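PDB 1O9G: RRNA methyltransferase from Streptomyces viridochromogenes, which methylates guanine-2535 of 23S ribosomal RNA at N1 using S-adenosyl-L-methionine, and so confers resistance to the orthosomycin antibiotic avilamycin. Local coordinates for residues Leu16-Val21 with Tyr28-Val33; Thr54-Cys59 with Ser161-Gly166; Gly63-Val68 with Val171-Leu176. The protein carries 3 engineered substitutions. All blocks are in the same frame, centred on the assembly; numbering follows the deposited sequence.

Contact 1 of 3, residues Leu16-Val21 with Tyr28-Val33; sequences LACGVV and YPAFPV
Between two touching pairs, Cys18 with Ala30 and Leu16 with Val33, lies Phe31, whose ring turns away into the core. Pro32 CD sits 3.4 Å above one face of the Phe31 ring, offset toward its rim, while the side chains of Leu65 and Arg235 also touch Phe31. The setting is the N-terminal loop that precedes helix 33-45 in this Rossmann-like methyltransferase, where two irregular loop segments are joined by apolar contacts alone. Pro32 occupies the N-cap position of that helix; its ring, fixed in phi, suits a place just before the first turn. Val33, in the helix, turns its CG2 branch toward Leu16 CB at 4.3 Å; both are buried, and their branched apolar side chains suit a place that asks only for van der Waals packing. Tyr64 touches Val33, and its OH is hydrogen-bonded to Leu16 O. Gly19 has a phi of 91°, which a side chain would make costly, and it lets residues 16-21 turn back. At the more open end small residues meet: Cys18 carries SG anti to the backbone N (chi1 -165°), leaving SG 4.1 Å from Ala30 CB, while Cys18 CB approaches that methyl to 3.8 Å.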
ATOM      1  N   LEU A  16      -8.455  -6.648   9.854  1.00 17.15           N
ATOM      2  CA  LEU A  16      -7.984  -6.139   8.564  1.00 15.75           C
ATOM      3  C   LEU A  16      -7.954  -7.203   7.460  1.00 16.45           C
ATOM      4  O   LEU A  16      -7.521  -6.935   6.354  1.00 15.81           O
ATOM      5  CB  LEU A  16      -6.612  -5.446   8.720  1.00 16.49           C
ATOM      6  CG  LEU A  16      -6.653  -4.140   9.515  1.00 15.88           C
ATOM      7  CD1 LEU A  16      -5.201  -3.748   9.905  1.00 19.30           C
ATOM      8  CD2 LEU A  16      -7.359  -3.051   8.781  1.00 16.45           C
ATOM      9  N   ALA A  17      -8.445  -8.396   7.748  1.00 16.66           N
ATOM     10  CA  ALA A  17      -8.412  -9.483   6.788  1.00 16.88           C
ATOM     11  C   ALA A  17      -9.205  -9.122   5.540  1.00 16.37           C
ATOM     12  O   ALA A  17     -10.260  -8.523   5.594  1.00 17.20           O
ATOM     13  CB  ALA A  17      -8.968 -10.763   7.384  1.00 16.98           C
ATOM     14  N   CYS A  18      -8.709  -9.526   4.393  1.00 18.02           N
ATOM     15  CA  CYS A  18      -9.399  -9.220   3.171  1.00 18.52           C
ATOM     16  C   CYS A  18     -10.748  -9.954   3.102  1.00 18.82           C
ATOM     17  O   CYS A  18     -10.837 -11.148   3.393  1.00 20.35           O
ATOM     18  CB  CYS A  18      -8.494  -9.564   2.024  1.00 19.38           C
ATOM     19  SG  CYS A  18      -9.002  -8.884   0.445  1.00 23.16           S
ATOM     20  N   GLY A  19     -11.811  -9.232   2.771  1.00 17.94           N
ATOM     21  CA  GLY A  19     -13.144  -9.790   2.663  1.00 18.76           C
ATOM     22  C   GLY A  19     -13.995  -9.752   3.928  1.00 19.10           C
ATOM     23  O   GLY A  19     -15.114 -10.282   3.955  1.00 21.78           O
ATOM     24  N   VAL A  20     -13.470  -9.156   4.986  1.00 17.09           N
ATOM     25  CA  VAL A  20     -14.210  -8.991   6.229  1.00 16.96           C
ATOM     26  C   VAL A  20     -14.751  -7.565   6.231  1.00 14.49           C
ATOM     27  O   VAL A  20     -15.915  -7.348   5.902  1.00 15.03           O
ATOM     28  CB  VAL A  20     -13.326  -9.328   7.465  1.00 17.68           C
ATOM     29  CG1 VAL A  20     -14.058  -9.059   8.797  1.00 16.91           C
ATOM     30  CG2 VAL A  20     -12.851 -10.756   7.373  1.00 20.27           C
ATOM     31  N   VAL A  21     -13.895  -6.576   6.477  1.00 13.16           N
ATOM     32  CA  VAL A  21     -14.263  -5.170   6.334  1.00 13.51           C
ATOM     33  C   VAL A  21     -13.717  -4.632   4.987  1.00 12.86           C
ATOM     34  O   VAL A  21     -14.455  -4.115   4.125  1.00 12.71           O
ATOM     35  CB  VAL A  21     -13.767  -4.325   7.514  1.00 13.16           C
ATOM     36  CG1 VAL A  21     -14.221  -2.836   7.368  1.00 13.34           C
ATOM     37  CG2 VAL A  21     -14.263  -4.934   8.843  1.00 14.09           C
ATOM     38  N   TYR A  28      -7.334  -9.680  -8.019  1.00 25.62           N
ATOM     39  CA  TYR A  28      -6.268  -9.000  -7.305  1.00 26.07           C
ATOM     40  C   TYR A  28      -5.981  -9.698  -6.021  1.00 25.80           C
ATOM     41  O   TYR A  28      -6.883 -10.127  -5.312  1.00 25.93           O
ATOM     42  CB  TYR A  28      -6.633  -7.554  -7.010  1.00 25.83           C
ATOM     43  CG  TYR A  28      -6.630  -6.761  -8.240  1.00 28.59           C
ATOM     44  CD1 TYR A  28      -5.456  -6.225  -8.735  1.00 31.71           C
ATOM     45  CD2 TYR A  28      -7.790  -6.642  -9.006  1.00 34.81           C
ATOM     46  CE1 TYR A  28      -5.448  -5.540  -9.916  1.00 34.49           C
ATOM     47  CE2 TYR A  28      -7.794  -5.962 -10.182  1.00 38.08           C
ATOM     48  CZ  TYR A  28      -6.624  -5.417 -10.648  1.00 38.71           C
ATOM     49  OH  TYR A  28      -6.637  -4.730 -11.835  1.00 43.12           O
ATOM     50  N   PRO A  29      -4.717  -9.791  -5.681  1.00 25.75           N
ATOM     51  CA  PRO A  29      -4.343 -10.471  -4.459  1.00 25.54           C
ATOM     52  C   PRO A  29      -4.529  -9.563  -3.251  1.00 23.83           C
ATOM     53  O   PRO A  29      -4.528  -8.349  -3.348  1.00 23.59           O
ATOM     54  CB  PRO A  29      -2.869 -10.737  -4.674  1.00 26.63           C
ATOM     55  CG  PRO A  29      -2.409  -9.560  -5.465  1.00 26.11           C
ATOM     56  CD  PRO A  29      -3.543  -9.230  -6.382  1.00 26.07           C
ATOM     57  N   ALA A  30      -4.704 -10.197  -2.123  1.00 23.46           N
ATOM     58  CA  ALA A  30      -4.556  -9.515  -0.867  1.00 22.87           C
ATOM     59  C   ALA A  30      -3.030  -9.409  -0.717  1.00 23.14           C
ATOM     60  O   ALA A  30      -2.260  -9.786  -1.616  1.00 26.35           O
ATOM     61  CB  ALA A  30      -5.217 -10.328   0.221  1.00 23.55           C
ATOM     62  N   PHE A  31      -2.599  -8.868   0.381  1.00 20.01           N
ATOM     63  CA  PHE A  31      -1.206  -8.860   0.770  1.00 18.61           C
ATOM     64  C   PHE A  31      -1.177  -9.222   2.261  1.00 17.46           C
ATOM     65  O   PHE A  31      -2.024  -8.762   3.001  1.00 17.51           O
ATOM     66  CB  PHE A  31      -0.619  -7.465   0.556  1.00 17.51           C
ATOM     67  CG  PHE A  31       0.867  -7.444   0.575  1.00 16.55           C
ATOM     68  CD1 PHE A  31       1.592  -7.677  -0.573  1.00 20.41           C
ATOM     69  CD2 PHE A  31       1.544  -7.209   1.763  1.00 16.54           C
ATOM     70  CE1 PHE A  31       2.976  -7.723  -0.541  1.00 20.74           C
ATOM     71  CE2 PHE A  31       2.937  -7.211   1.788  1.00 17.92           C
ATOM     72  CZ  PHE A  31       3.641  -7.442   0.649  1.00 20.55           C
ATOM     73  N   PRO A  32      -0.213 -10.012   2.739  1.00 18.21           N
ATOM     74  CA  PRO A  32      -0.187 -10.340   4.173  1.00 19.11           C
ATOM     75  C   PRO A  32       0.027  -9.109   5.045  1.00 18.41           C
ATOM     76  O   PRO A  32       0.970  -8.370   4.804  1.00 17.27           O
ATOM     77  CB  PRO A  32       0.997 -11.299   4.320  1.00 19.99           C
ATOM     78  CG  PRO A  32       1.403 -11.645   2.986  1.00 22.40           C
ATOM     79  CD  PRO A  32       0.876 -10.666   2.003  1.00 18.38           C
ATOM     80  N   VAL A  33      -0.842  -8.892   6.022  1.00 16.92           N
ATOM     81  CA  VAL A  33      -0.750  -7.736   6.898  1.00 16.07           C
ATOM     82  C   VAL A  33       0.600  -7.672   7.602  1.00 17.08           C
ATOM     83  O   VAL A  33       1.209  -6.615   7.689  1.00 16.56           O
ATOM     84  CB  VAL A  33      -1.892  -7.729   7.918  1.00 18.12           C
ATOM     85  CG1 VAL A  33      -1.729  -6.597   8.903  1.00 18.49           C
ATOM     86  CG2 VAL A  33      -3.254  -7.623   7.175  1.00 19.06           C
TER

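Contact 2 of 3, residues Thr54-Cys59 with Ser161-Gly166; sequences TLWDPC and SAVLAG
Trp56 meets Leu164 and Val163 through its indole, and a CH-pi contact sets Leu164 over the ring. Leu164 CD2 stands 3.7 Å from the centroid of the six-membered ring of Trp56, only 10° off the ring normal, so a methyl is set squarely over the benzene half. Pro58 CB covers the opposite face, 3.5 Å above the plane and offset toward the rim, and the indole is therefore held flat between two aliphatic groups. Van der Waals packing adds the second helical residue: Val163 CG1 approaches obliquely, 3.7 Å from Trp56 NE1. With CG anti to the backbone N (chi1 -180°), Trp56 extends its broad side chain from the strand to the helix, where one methyl of Leu164 lies on its face and one of Val163 near NE1.

The polar interactions lie beside this apolar core. Trp56 NE1 is satisfied by Ser83 OG, which gives a buried N-H its partner and, with the groups on its two faces, limits how the indole can turn. At the end of the strand, Asp57 OD1 accepts from Cys59 N at 3.0 Å, an Asx turn, and also pairs with Thr174 OG1.

In the fold, helix 160-164 belongs to the crossover between strands 147-151 and 171-175. It packs on the side of the sheet to which Trp56 points; neighbouring Leu55 points to the other face, where helix 64-72 packs.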
ATOM      1  N   THR A  54       3.641  11.127   4.270  1.00 12.16           N
ATOM      2  CA  THR A  54       2.778  10.974   3.140  1.00 12.37           C
ATOM      3  C   THR A  54       3.204   9.714   2.403  1.00 11.23           C
ATOM      4  O   THR A  54       4.370   9.574   2.009  1.00 12.16           O
ATOM      5  CB  THR A  54       2.880  12.195   2.246  1.00 12.21           C
ATOM      6  OG1 THR A  54       2.350  13.330   2.964  1.00 15.18           O
ATOM      7  CG2 THR A  54       2.071  11.999   0.979  1.00 12.62           C
ATOM      8  N   LEU A  55       2.273   8.778   2.269  1.00 11.08           N
ATOM      9  CA  LEU A  55       2.508   7.472   1.647  1.00 10.96           C
ATOM     10  C   LEU A  55       1.745   7.358   0.330  1.00 10.38           C
ATOM     11  O   LEU A  55       0.553   7.640   0.287  1.00 10.63           O
ATOM     12  CB  LEU A  55       2.039   6.387   2.591  1.00 11.20           C
ATOM     13  CG  LEU A  55       1.979   4.926   2.123  1.00 11.68           C
ATOM     14  CD1 LEU A  55       3.305   4.420   1.787  1.00 12.91           C
ATOM     15  CD2 LEU A  55       1.281   4.025   3.125  1.00 12.08           C
ATOM     16  N   TRP A  56       2.449   6.914  -0.722  1.00 10.33           N
ATOM     17  CA  TRP A  56       1.891   6.774  -2.056  1.00 10.18           C
ATOM     18  C   TRP A  56       2.061   5.328  -2.521  1.00  9.84           C
ATOM     19  O   TRP A  56       3.161   4.775  -2.464  1.00 10.75           O
ATOM     20  CB  TRP A  56       2.646   7.697  -2.992  1.00 10.20           C
ATOM     21  CG  TRP A  56       2.249   7.747  -4.440  1.00 11.37           C
ATOM     22  CD1 TRP A  56       1.083   7.349  -5.021  1.00 11.46           C
ATOM     23  CD2 TRP A  56       3.041   8.333  -5.482  1.00 11.86           C
ATOM     24  NE1 TRP A  56       1.106   7.642  -6.363  1.00 12.75           N
ATOM     25  CE2 TRP A  56       2.296   8.229  -6.679  1.00 12.04           C
ATOM     26  CE3 TRP A  56       4.328   8.874  -5.537  1.00 13.17           C
ATOM     27  CZ2 TRP A  56       2.775   8.678  -7.897  1.00 13.31           C
ATOM     28  CZ3 TRP A  56       4.812   9.330  -6.775  1.00 12.62           C
ATOM     29  CH2 TRP A  56       4.032   9.228  -7.925  1.00 14.94           C
ATOM     30  N   ASP A  57       0.968   4.763  -3.051  1.00 10.26           N
ATOM     31  CA  ASP A  57       0.992   3.510  -3.771  1.00 10.17           C
ATOM     32  C   ASP A  57       0.577   3.797  -5.211  1.00 10.32           C
ATOM     33  O   ASP A  57      -0.610   4.008  -5.493  1.00 10.90           O
ATOM     34  CB  ASP A  57       0.071   2.491  -3.140  1.00  9.48           C
ATOM     35  CG  ASP A  57       0.196   1.136  -3.764  1.00 11.29           C
ATOM     36  OD1 ASP A  57       0.730   1.021  -4.903  1.00 12.52           O
ATOM     37  OD2 ASP A  57      -0.205   0.120  -3.158  1.00 12.74           O
ATOM     38  N   PRO A  58       1.563   3.890  -6.112  1.00 11.40           N
ATOM     39  CA  PRO A  58       1.344   4.212  -7.532  1.00 11.88           C
ATOM     40  C   PRO A  58       0.978   3.024  -8.423  1.00 12.80           C
ATOM     41  O   PRO A  58       0.825   3.187  -9.641  1.00 14.88           O
ATOM     42  CB  PRO A  58       2.689   4.783  -7.971  1.00 13.30           C
ATOM     43  CG  PRO A  58       3.685   3.982  -7.188  1.00 13.22           C
ATOM     44  CD  PRO A  58       3.006   3.791  -5.834  1.00 12.39           C
ATOM     45  N   CYS A  59       0.866   1.839  -7.833  1.00 13.07           N
ATOM     46  CA  CYS A  59       0.332   0.659  -8.509  1.00 13.78           C
ATOM     47  C   CYS A  59      -0.639   0.007  -7.566  1.00 12.85           C
ATOM     48  O   CYS A  59      -0.481  -1.132  -7.148  1.00 13.19           O
ATOM     49  CB  CYS A  59       1.398  -0.339  -8.920  1.00 15.28           C
ATOM     50  SG  CYS A  59       2.820   0.351  -9.744  1.00 19.95           S
ATOM     51  N   SER A 161       2.715  14.572 -11.552  1.00 22.11           N
ATOM     52  CA  SER A 161       2.438  15.792 -10.807  1.00 23.74           C
ATOM     53  C   SER A 161       0.948  15.964 -10.494  1.00 23.10           C
ATOM     54  O   SER A 161       0.592  16.404  -9.396  1.00 22.19           O
ATOM     55  CB  SER A 161       2.997  17.020 -11.526  1.00 29.11           C
ATOM     56  OG  SER A 161       2.150  17.430 -12.574  1.00 35.37           O
ATOM     57  N   ALA A 162       0.075  15.556 -11.414  1.00 23.29           N
ATOM     58  CA  ALA A 162      -1.355  15.618 -11.163  1.00 23.90           C
ATOM     59  C   ALA A 162      -1.836  14.641 -10.083  1.00 21.54           C
ATOM     60  O   ALA A 162      -2.792  14.916  -9.380  1.00 21.91           O
ATOM     61  CB  ALA A 162      -2.140  15.395 -12.470  1.00 27.57           C
ATOM     62  N   VAL A 163      -1.219  13.474  -9.999  1.00 18.98           N
ATOM     63  CA  VAL A 163      -1.507  12.534  -8.919  1.00 18.56           C
ATOM     64  C   VAL A 163      -1.116  13.180  -7.589  1.00 17.79           C
ATOM     65  O   VAL A 163      -1.820  13.030  -6.600  1.00 20.60           O
ATOM     66  CB  VAL A 163      -0.717  11.206  -9.106  1.00 18.34           C
ATOM     67  CG1 VAL A 163      -0.899  10.267  -7.922  1.00 19.26           C
ATOM     68  CG2 VAL A 163      -1.174  10.501 -10.364  1.00 19.71           C
ATOM     69  N   LEU A 164       0.035  13.844  -7.537  1.00 16.53           N
ATOM     70  CA  LEU A 164       0.549  14.329  -6.256  1.00 16.85           C
ATOM     71  C   LEU A 164      -0.161  15.594  -5.761  1.00 17.34           C
ATOM     72  O   LEU A 164      -0.253  15.824  -4.546  1.00 18.47           O
ATOM     73  CB  LEU A 164       2.060  14.507  -6.340  1.00 17.24           C
ATOM     74  CG  LEU A 164       2.812  13.194  -6.563  1.00 18.51           C
ATOM     75  CD1 LEU A 164       4.259  13.490  -6.526  1.00 21.36           C
ATOM     76  CD2 LEU A 164       2.461  12.125  -5.514  1.00 19.26           C
ATOM     77  N   ALA A 165      -0.668  16.393  -6.697  1.00 18.74           N
ATOM     78  CA  ALA A 165      -1.390  17.634  -6.403  1.00 20.08           C
ATOM     79  C   ALA A 165      -0.689  18.469  -5.318  1.00 21.65           C
ATOM     80  O   ALA A 165      -1.309  18.928  -4.367  1.00 24.95           O
ATOM     81  CB  ALA A 165      -2.825  17.335  -6.031  1.00 22.52           C
ATOM     82  N   GLY A 166       0.618  18.628  -5.442  1.00 21.48           N
ATOM     83  CA  GLY A 166       1.371  19.444  -4.513  1.00 24.58           C
ATOM     84  C   GLY A 166       1.944  18.727  -3.309  1.00 25.64           C
ATOM     85  O   GLY A 166       2.723  19.321  -2.583  1.00 29.51           O
TER

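Contact 3 of 3, residues Gly63-Val68 with Val171-Leu176; sequences GYLLTV and VVLTDL
Leu65 and Leu173 join the first helix after the glycine-rich loop to a central strand by apolar packing. Leu65 CD2 and Leu173 CD2 meet methyl to methyl at 3.7 Å, the two side chains crossing at about a right angle. The same Leu65 methyl lies 4.2 Å from Asp175 CB, so one branch spans two residues that face the helix from the same side of the strand. Leu65 has CG anti to the backbone N (chi1 176°), which extends the side chain from the helix toward the sheet. Leucine suits both places: each is buried, and the branched end lets one methyl of Leu65 reach both Leu173 and Asp175.

Hydrogen bonds secure the start of the helix. Gly63 O is gripped twice, by Thr67 N at 3.0 Å and by Thr67 OG1 at 2.8 Å, the donors arriving from opposite faces of the carbonyl plane. Thr67 thus satisfies its buried hydroxyl locally. Gly63, the N-cap residue, has a phi of 77°, easily reached without a side chain. A ring-face contact lies one turn on, with Val68 CG2 placed 3.5 Å above the Tyr64 plane toward the rim.

The loop closing at Gly63 resembles the first conserved motif of Rossmann-like methyltransferases, and Asp175-Leu176 begins a sequence reminiscent of their (D/N)PPY motif. Strand 171-175 lies between strands 53-57 and 209-214, while helix 33-45 packs beside the leucine pair through Ala36, Ile39 and Phe40.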
ATOM      1  N   GLY A  63      -6.306  -1.588  -3.851  1.00 11.78           N
ATOM      2  CA  GLY A  63      -6.186  -0.661  -2.751  1.00 10.53           C
ATOM      3  C   GLY A  63      -6.159  -1.307  -1.377  1.00 11.41           C
ATOM      4  O   GLY A  63      -6.115  -0.579  -0.364  1.00 11.11           O
ATOM      5  N   TYR A  64      -6.172  -2.637  -1.320  1.00 10.24           N
ATOM      6  CA  TYR A  64      -6.190  -3.324  -0.041  1.00 11.20           C
ATOM      7  C   TYR A  64      -4.918  -2.980   0.727  1.00 11.50           C
ATOM      8  O   TYR A  64      -4.966  -2.703   1.933  1.00 11.63           O
ATOM      9  CB  TYR A  64      -6.305  -4.839  -0.276  1.00 10.57           C
ATOM     10  CG  TYR A  64      -6.144  -5.616   0.982  1.00 11.74           C
ATOM     11  CD1 TYR A  64      -7.211  -5.770   1.856  1.00 12.10           C
ATOM     12  CD2 TYR A  64      -4.934  -6.202   1.304  1.00 12.64           C
ATOM     13  CE1 TYR A  64      -7.059  -6.448   3.060  1.00 12.59           C
ATOM     14  CE2 TYR A  64      -4.769  -6.913   2.495  1.00 13.64           C
ATOM     15  CZ  TYR A  64      -5.831  -7.040   3.359  1.00 13.44           C
ATOM     16  OH  TYR A  64      -5.695  -7.709   4.548  1.00 14.69           O
ATOM     17  N   LEU A  65      -3.762  -3.068   0.074  1.00 11.36           N
ATOM     18  CA  LEU A  65      -2.495  -2.836   0.731  1.00 10.94           C
ATOM     19  C   LEU A  65      -2.415  -1.438   1.354  1.00 10.65           C
ATOM     20  O   LEU A  65      -2.065  -1.272   2.523  1.00 10.70           O
ATOM     21  CB  LEU A  65      -1.323  -3.109  -0.211  1.00 11.52           C
ATOM     22  CG  LEU A  65       0.086  -2.820   0.285  1.00 12.81           C
ATOM     23  CD1 LEU A  65       0.401  -3.522   1.616  1.00 14.24           C
ATOM     24  CD2 LEU A  65       1.094  -3.230  -0.798  1.00 13.51           C
ATOM     25  N   LEU A  66      -2.734  -0.432   0.577  1.00 11.08           N
ATOM     26  CA  LEU A  66      -2.661   0.933   1.051  1.00 10.35           C
ATOM     27  C   LEU A  66      -3.644   1.171   2.171  1.00 10.16           C
ATOM     28  O   LEU A  66      -3.332   1.885   3.103  1.00 11.16           O
ATOM     29  CB  LEU A  66      -2.883   1.913  -0.114  1.00 10.19           C
ATOM     30  CG  LEU A  66      -2.728   3.395   0.230  1.00 10.59           C
ATOM     31  CD1 LEU A  66      -1.306   3.710   0.654  1.00 11.34           C
ATOM     32  CD2 LEU A  66      -3.114   4.224  -0.938  1.00 12.54           C
ATOM     33  N   THR A  67      -4.800   0.540   2.096  1.00 10.26           N
ATOM     34  CA  THR A  67      -5.827   0.754   3.103  1.00 10.40           C
ATOM     35  C   THR A  67      -5.438   0.080   4.424  1.00 11.42           C
ATOM     36  O   THR A  67      -5.624   0.668   5.508  1.00 11.39           O
ATOM     37  CB  THR A  67      -7.185   0.255   2.613  1.00 10.69           C
ATOM     38  OG1 THR A  67      -7.571   0.996   1.432  1.00 11.11           O
ATOM     39  CG2 THR A  67      -8.262   0.517   3.630  1.00 11.90           C
ATOM     40  N   VAL A  68      -4.863  -1.126   4.362  1.00 10.65           N
ATOM     41  CA  VAL A  68      -4.292  -1.806   5.541  1.00 11.41           C
ATOM     42  C   VAL A  68      -3.297  -0.866   6.218  1.00 10.57           C
ATOM     43  O   VAL A  68      -3.361  -0.660   7.422  1.00 12.50           O
ATOM     44  CB  VAL A  68      -3.601  -3.143   5.188  1.00 12.37           C
ATOM     45  CG1 VAL A  68      -2.641  -3.616   6.271  1.00 16.16           C
ATOM     46  CG2 VAL A  68      -4.646  -4.159   4.894  1.00 13.42           C
ATOM     47  N   VAL A 171       7.264   8.155   1.404  1.00 11.55           N
ATOM     48  CA  VAL A 171       7.360   6.724   1.195  1.00 11.86           C
ATOM     49  C   VAL A 171       6.466   6.355   0.030  1.00 10.88           C
ATOM     50  O   VAL A 171       5.306   6.774  -0.023  1.00 11.23           O
ATOM     51  CB  VAL A 171       6.956   5.917   2.458  1.00 12.22           C
ATOM     52  CG1 VAL A 171       7.029   4.409   2.210  1.00 12.21           C
ATOM     53  CG2 VAL A 171       7.842   6.302   3.662  1.00 11.92           C
ATOM     54  N   VAL A 172       7.027   5.587  -0.890  1.00 11.29           N
ATOM     55  CA  VAL A 172       6.268   4.837  -1.876  1.00 12.23           C
ATOM     56  C   VAL A 172       6.362   3.372  -1.453  1.00 13.13           C
ATOM     57  O   VAL A 172       7.429   2.877  -1.128  1.00 13.43           O
ATOM     58  CB  VAL A 172       6.856   5.008  -3.260  1.00 14.18           C
ATOM     59  CG1 VAL A 172       6.275   3.935  -4.230  1.00 14.60           C
ATOM     60  CG2 VAL A 172       6.630   6.408  -3.752  1.00 16.90           C
ATOM     61  N   LEU A 173       5.232   2.678  -1.473  1.00 12.35           N
ATOM     62  CA  LEU A 173       5.219   1.253  -1.136  1.00 12.66           C
ATOM     63  C   LEU A 173       4.216   0.614  -2.072  1.00 12.82           C
ATOM     64  O   LEU A 173       3.057   0.989  -2.092  1.00 14.04           O
ATOM     65  CB  LEU A 173       4.887   1.030   0.336  1.00 13.23           C
ATOM     66  CG  LEU A 173       5.112  -0.357   0.932  1.00 15.00           C
ATOM     67  CD1 LEU A 173       5.208  -0.270   2.458  1.00 16.71           C
ATOM     68  CD2 LEU A 173       4.037  -1.342   0.550  1.00 15.55           C
ATOM     69  N   THR A 174       4.687  -0.330  -2.882  1.00 13.21           N
ATOM     70  CA  THR A 174       3.827  -0.974  -3.837  1.00 14.19           C
ATOM     71  C   THR A 174       4.222  -2.424  -4.107  1.00 14.77           C
ATOM     72  O   THR A 174       5.375  -2.788  -4.051  1.00 14.38           O
ATOM     73  CB  THR A 174       3.779  -0.128  -5.119  1.00 15.30           C
ATOM     74  OG1 THR A 174       2.674  -0.532  -5.923  1.00 19.13           O
ATOM     75  CG2 THR A 174       5.055  -0.286  -5.942  1.00 18.91           C
ATOM     76  N   ASP A 175       3.205  -3.222  -4.380  1.00 15.50           N
ATOM     77  CA  ASP A 175       3.324  -4.593  -4.808  1.00 16.88           C
ATOM     78  C   ASP A 175       3.240  -4.556  -6.319  1.00 17.84           C
ATOM     79  O   ASP A 175       2.268  -4.044  -6.892  1.00 20.31           O
ATOM     80  CB  ASP A 175       2.167  -5.406  -4.201  1.00 17.88           C
ATOM     81  CG  ASP A 175       2.293  -6.891  -4.408  1.00 19.54           C
ATOM     82  OD1 ASP A 175       3.404  -7.404  -4.652  1.00 21.53           O
ATOM     83  OD2 ASP A 175       1.284  -7.629  -4.363  1.00 22.34           O
ATOM     84  N   LEU A 176       4.251  -5.077  -6.988  1.00 19.32           N
ATOM     85  CA  LEU A 176       4.357  -4.874  -8.431  1.00 21.46           C
ATOM     86  C   LEU A 176       3.199  -5.569  -9.139  1.00 22.53           C
ATOM     87  O   LEU A 176       2.778  -6.653  -8.730  1.00 22.84           O
ATOM     88  CB  LEU A 176       5.722  -5.322  -8.954  1.00 22.94           C
ATOM     89  CG  LEU A 176       6.919  -4.491  -8.472  1.00 23.33           C
ATOM     90  CD1 LEU A 176       8.244  -5.017  -8.972  1.00 29.02           C
ATOM     91  CD2 LEU A 176       6.742  -3.006  -8.835  1.00 24.14           C
TER

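Overall arrangement
Contacts 2 and 3 pack helices on opposite faces of one sheet of the Rossmann-like domain, and contact 1 joins two parts of the N-terminal loop. Contacts 2 and 3 have centres about 12 Å apart; their strands 53-57 and 171-175 are neighbours: Trp56 N and Val171 O lie 2.9 Å apart, a probable hydrogen bond, and Asp57 OD1 and Thr174 OG1 are paired at 2.7 Å near the strand ends. Contact 1, centred about 12 Å from contact 3, meets it through Tyr64. Contacts 1 and 2 lie on opposite sides of the chain's centre, about 23 Å between centres. The strand ends and following loops of contacts 2 and 3 lie where relatives bind S-adenosyl-L-methionine, consistent with the cofactor site here.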